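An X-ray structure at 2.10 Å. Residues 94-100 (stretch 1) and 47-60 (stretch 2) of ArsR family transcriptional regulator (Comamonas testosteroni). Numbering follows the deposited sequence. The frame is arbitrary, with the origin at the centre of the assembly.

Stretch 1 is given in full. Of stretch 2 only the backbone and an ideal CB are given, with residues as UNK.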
# COMPACT_ATOMS: atom_id res chain seq x y z
N ASN B 94 15.54 -8.99 -27.08
CA ASN B 94 15.57 -7.98 -26.03
C ASN B 94 14.14 -7.64 -25.61
O ASN B 94 13.32 -7.24 -26.45
CB ASN B 94 16.26 -6.71 -26.51
CG ASN B 94 17.65 -6.96 -27.02
OD1 ASN B 94 18.50 -7.48 -26.30
ND2 ASN B 94 17.89 -6.61 -28.29
N ILE B 95 13.86 -7.78 -24.31
CA ILE B 95 12.56 -7.43 -23.74
C ILE B 95 12.78 -6.29 -22.76
O ILE B 95 13.57 -6.41 -21.82
CB ILE B 95 11.89 -8.63 -23.06
CG1 ILE B 95 11.92 -9.85 -23.98
CG2 ILE B 95 10.47 -8.27 -22.67
CD1 ILE B 95 11.19 -11.08 -23.41
N HIS B 96 12.10 -5.17 -23.00
CA HIS B 96 12.18 -3.97 -22.19
C HIS B 96 10.87 -3.85 -21.43
O HIS B 96 9.79 -3.97 -22.02
CB HIS B 96 12.43 -2.75 -23.08
CG HIS B 96 12.74 -1.49 -22.34
ND1 HIS B 96 11.78 -0.54 -22.03
CD2 HIS B 96 13.91 -0.99 -21.87
CE1 HIS B 96 12.34 0.47 -21.39
NE2 HIS B 96 13.63 0.23 -21.28
N TYR B 97 10.96 -3.65 -20.12
CA TYR B 97 9.79 -3.63 -19.24
C TYR B 97 9.55 -2.22 -18.71
O TYR B 97 10.49 -1.56 -18.27
CB TYR B 97 9.98 -4.58 -18.06
CG TYR B 97 9.88 -6.04 -18.43
CD1 TYR B 97 8.64 -6.69 -18.44
CD2 TYR B 97 11.01 -6.77 -18.73
CE1 TYR B 97 8.56 -8.02 -18.76
CE2 TYR B 97 10.93 -8.10 -19.05
CZ TYR B 97 9.71 -8.72 -19.06
OH TYR B 97 9.68 -10.05 -19.39
N ARG B 98 8.29 -1.78 -18.74
CA ARG B 98 7.89 -0.47 -18.24
C ARG B 98 6.61 -0.62 -17.42
O ARG B 98 5.75 -1.44 -17.75
CB ARG B 98 7.66 0.52 -19.39
CG ARG B 98 7.78 1.97 -18.98
CD ARG B 98 7.36 2.90 -20.10
NE ARG B 98 8.10 2.68 -21.34
CZ ARG B 98 9.26 3.26 -21.63
NH1 ARG B 98 9.81 4.11 -20.77
NH2 ARG B 98 9.87 3.00 -22.79
N ILE B 99 6.48 0.20 -16.37
CA ILE B 99 5.28 0.25 -15.54
C ILE B 99 4.20 1.02 -16.29
O ILE B 99 4.39 2.18 -16.65
CB ILE B 99 5.56 0.93 -14.18
CG1 ILE B 99 6.56 0.14 -13.33
CG2 ILE B 99 4.28 1.14 -13.41
CD1 ILE B 99 7.04 0.93 -12.12
N VAL B 100 3.04 0.38 -16.50
CA VAL B 100 1.91 1.05 -17.13
C VAL B 100 0.68 1.11 -16.23
O VAL B 100 -0.36 1.62 -16.66
CB VAL B 100 1.56 0.39 -18.48
CG1 VAL B 100 2.72 0.56 -19.47
CG2 VAL B 100 1.24 -1.08 -18.29
N UNK B 47 11.87 -4.18 -7.37
CA UNK B 47 11.86 -4.26 -8.83
C UNK B 47 11.08 -3.10 -9.42
O UNK B 47 11.49 -2.51 -10.43
CB UNK B 47 11.26 -5.59 -9.30
N UNK B 48 9.94 -2.77 -8.80
CA UNK B 48 9.07 -1.71 -9.29
C UNK B 48 9.74 -0.35 -9.15
O UNK B 48 9.59 0.52 -10.02
CB UNK B 48 7.74 -1.72 -8.54
N UNK B 49 10.45 -0.14 -8.05
CA UNK B 49 11.18 1.11 -7.89
C UNK B 49 12.31 1.23 -8.92
O UNK B 49 12.48 2.28 -9.54
CB UNK B 49 11.74 1.21 -6.47
N UNK B 50 13.11 0.17 -9.08
CA UNK B 50 14.19 0.18 -10.07
C UNK B 50 13.66 0.46 -11.48
O UNK B 50 14.30 1.16 -12.26
CB UNK B 50 14.94 -1.16 -10.05
N UNK B 51 12.47 -0.07 -11.81
CA UNK B 51 11.84 0.24 -13.09
C UNK B 51 11.36 1.68 -13.14
O UNK B 51 11.44 2.34 -14.19
CB UNK B 51 10.67 -0.71 -13.35
N UNK B 52 10.82 2.19 -12.03
CA UNK B 52 10.30 3.56 -12.00
C UNK B 52 11.43 4.58 -12.11
O UNK B 52 11.25 5.63 -12.72
CB UNK B 52 9.50 3.80 -10.72
N UNK B 53 12.58 4.30 -11.47
CA UNK B 53 13.73 5.21 -11.53
C UNK B 53 14.22 5.38 -12.96
O UNK B 53 14.44 6.50 -13.43
CB UNK B 53 14.87 4.69 -10.65
N UNK B 54 14.43 4.27 -13.64
CA UNK B 54 15.04 4.21 -14.96
C UNK B 54 14.05 4.45 -16.09
O UNK B 54 14.48 4.67 -17.23
CB UNK B 54 15.71 2.85 -15.15
N UNK B 55 12.75 4.37 -15.82
CA UNK B 55 11.78 4.44 -16.90
C UNK B 55 11.73 3.20 -17.76
O UNK B 55 11.18 3.25 -18.86
CB UNK B 55 12.08 5.65 -17.78
N UNK B 56 12.30 2.09 -17.29
CA UNK B 56 12.27 0.85 -18.03
C UNK B 56 13.62 0.20 -18.28
O UNK B 56 14.59 0.88 -18.63
CB UNK B 56 11.59 1.10 -19.38
N UNK B 57 13.68 -1.13 -18.14
CA UNK B 57 14.94 -1.86 -18.23
C UNK B 57 14.68 -3.25 -18.82
O UNK B 57 13.55 -3.74 -18.83
CB UNK B 57 15.61 -1.97 -16.86
N UNK B 58 15.76 -3.87 -19.28
CA UNK B 58 15.79 -5.29 -19.59
C UNK B 58 16.11 -6.07 -18.33
O UNK B 58 16.51 -5.52 -17.30
CB UNK B 58 16.81 -5.59 -20.69
N UNK B 59 15.94 -7.39 -18.43
CA UNK B 59 16.09 -8.27 -17.27
C UNK B 59 17.51 -8.21 -16.73
O UNK B 59 17.73 -8.27 -15.51
CB UNK B 59 15.73 -9.71 -17.64
N UNK B 60 18.51 -8.05 -17.61
CA UNK B 60 19.91 -8.09 -17.19
C UNK B 60 20.30 -6.85 -16.39
O UNK B 60 20.98 -6.95 -15.36
CB UNK B 60 20.82 -8.23 -18.41

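Positions 47 to 54 have helical phi/psi, and this helix crosses the strand 94-99 at 95° with an 8.0 Å closest approach, so few of its positions can touch the strand. At 47, 49, 50, 53 and 54 the ideal CB has nothing of stretch 1 within 5.5 Å; stretch 1 sets no preference there, and the residues are Leu47, His49, Ala50, Arg53 and Ser54. Ser54 OG spans the helix end, donating to Ala50 O at 3.1 Å and accepting from the backbone N of position 56 at 3.1 Å.

Position 48 points sideways, its CB 4.5 Å from Ile99 CD1. An aliphatic chain of almost any size would suit; it is Leu48, whose CG lies 4.5 Å from Ile99 CD1.

Position 51 points toward the strand, its CB 4.2 Å from Ile99 CD1 and 5.0 Å from Tyr97 O. The apolar Ile99 CD1 and the Tyr97 side chain favour an aliphatic chain here, such as Leu, Ile or Met. Leu51 fills the place, its CB 4.1 Å from Ile99 CD1 and its CD2 4.2 Å from Tyr97 CB. A water links Leu51 O (3.1 Å) to Ile99 N (3.0 Å).

At 52 the CB already lies 4.0 Å from Ile99 CD1, close enough for a methyl group to make the contact, though the sideways direction would not exclude a longer chain. Ala52 meets Ile99 CD1 with both CB and N, each at 4.0 Å.

Position 55 has phi 72°, which by itself favours glycine; Asn is the usual alternative. The ideal CB lies 4.1 Å from Arg98 NH1. Gly55 is the first residue after the helix to leave helical phi/psi, and its O sits 2.5 Å from Arg98 NH1, at an angle too poor for a hydrogen bond.

Position 56 is the most restrictive. At phi/psi 126/138 a CB would jam against the preceding carbonyl, and the ideal CB falls 2.2 Å from His96 CE1 and 3.1 Å from Tyr97 O. Glycine is required: Gly56 brings its CA to 3.0 Å from Tyr97 O in a CA-H...O contact.

Position 57 pairs through its backbone in a single antiparallel bridge: Tyr97 N donates to the O of position 57 (2.9 Å, 164°), and the N of position 57 to Tyr97 O (3.2 Å, 143°). Since CB points away, 5.3 Å from both His96 NE2 and Tyr97 O, many side chains would do; the residue is Leu57.

At 58, CB points sideways, 3.5 Å from Ile95 O. A small polar residue, Ser, Thr, Asp or Cys, suits the turn into the next helix. Cys58 is its N-cap, and its CA approaches Ile95 O at 3.3 Å.

Position 59 has its CB 5.3 Å from Tyr97 CE2, inviting a modest apolar chain. Val59 places CG2 3.8 Å from Tyr97 CE2. Position 60, beyond reach, is Thr60.

Stretch 2 47-60: LLHALARSGGLCVT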
# COMPACT_ATOMS: atom_id res chain seq x y z
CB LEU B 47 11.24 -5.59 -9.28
CG LEU B 47 12.09 -6.86 -9.24
CD1 LEU B 47 11.24 -8.10 -9.56
CD2 LEU B 47 13.21 -6.72 -10.25
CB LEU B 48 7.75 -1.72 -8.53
CG LEU B 48 6.48 -2.32 -9.13
CD1 LEU B 48 6.78 -3.27 -10.24
CD2 LEU B 48 5.64 -3.00 -8.04
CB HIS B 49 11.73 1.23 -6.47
CG HIS B 49 12.37 2.57 -6.21
ND1 HIS B 49 13.38 2.75 -5.29
CD2 HIS B 49 12.12 3.78 -6.75
CE1 HIS B 49 13.73 4.03 -5.28
NE2 HIS B 49 12.98 4.67 -6.16
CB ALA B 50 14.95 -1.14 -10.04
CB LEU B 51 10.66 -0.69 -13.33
CG LEU B 51 11.01 -2.13 -13.60
CD1 LEU B 51 9.75 -2.98 -13.47
CD2 LEU B 51 11.61 -2.24 -15.00
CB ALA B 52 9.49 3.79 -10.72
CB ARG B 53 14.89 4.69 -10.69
CG ARG B 53 14.65 4.57 -9.22
CD ARG B 53 15.95 4.29 -8.46
NE ARG B 53 16.80 5.47 -8.34
CZ ARG B 53 18.07 5.52 -8.70
NH1 ARG B 53 18.67 4.44 -9.21
NH2 ARG B 53 18.76 6.64 -8.55
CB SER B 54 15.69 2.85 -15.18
OG SER B 54 14.66 1.88 -15.28
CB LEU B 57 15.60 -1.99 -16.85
CG LEU B 57 16.05 -0.67 -16.20
CD1 LEU B 57 16.38 -0.86 -14.72
CD2 LEU B 57 17.21 -0.04 -16.98
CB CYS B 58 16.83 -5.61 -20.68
SG CYS B 58 18.59 -5.51 -20.18
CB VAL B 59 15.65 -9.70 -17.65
CG1 VAL B 59 15.93 -10.67 -16.54
CG2 VAL B 59 14.18 -9.71 -17.99
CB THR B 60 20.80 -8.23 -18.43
OG1 THR B 60 20.87 -9.61 -18.80
CG2 THR B 60 22.21 -7.69 -18.17
O HOH W 1 8.78 1.95 -15.70
O HOH W 2 14.74 -8.32 -20.81
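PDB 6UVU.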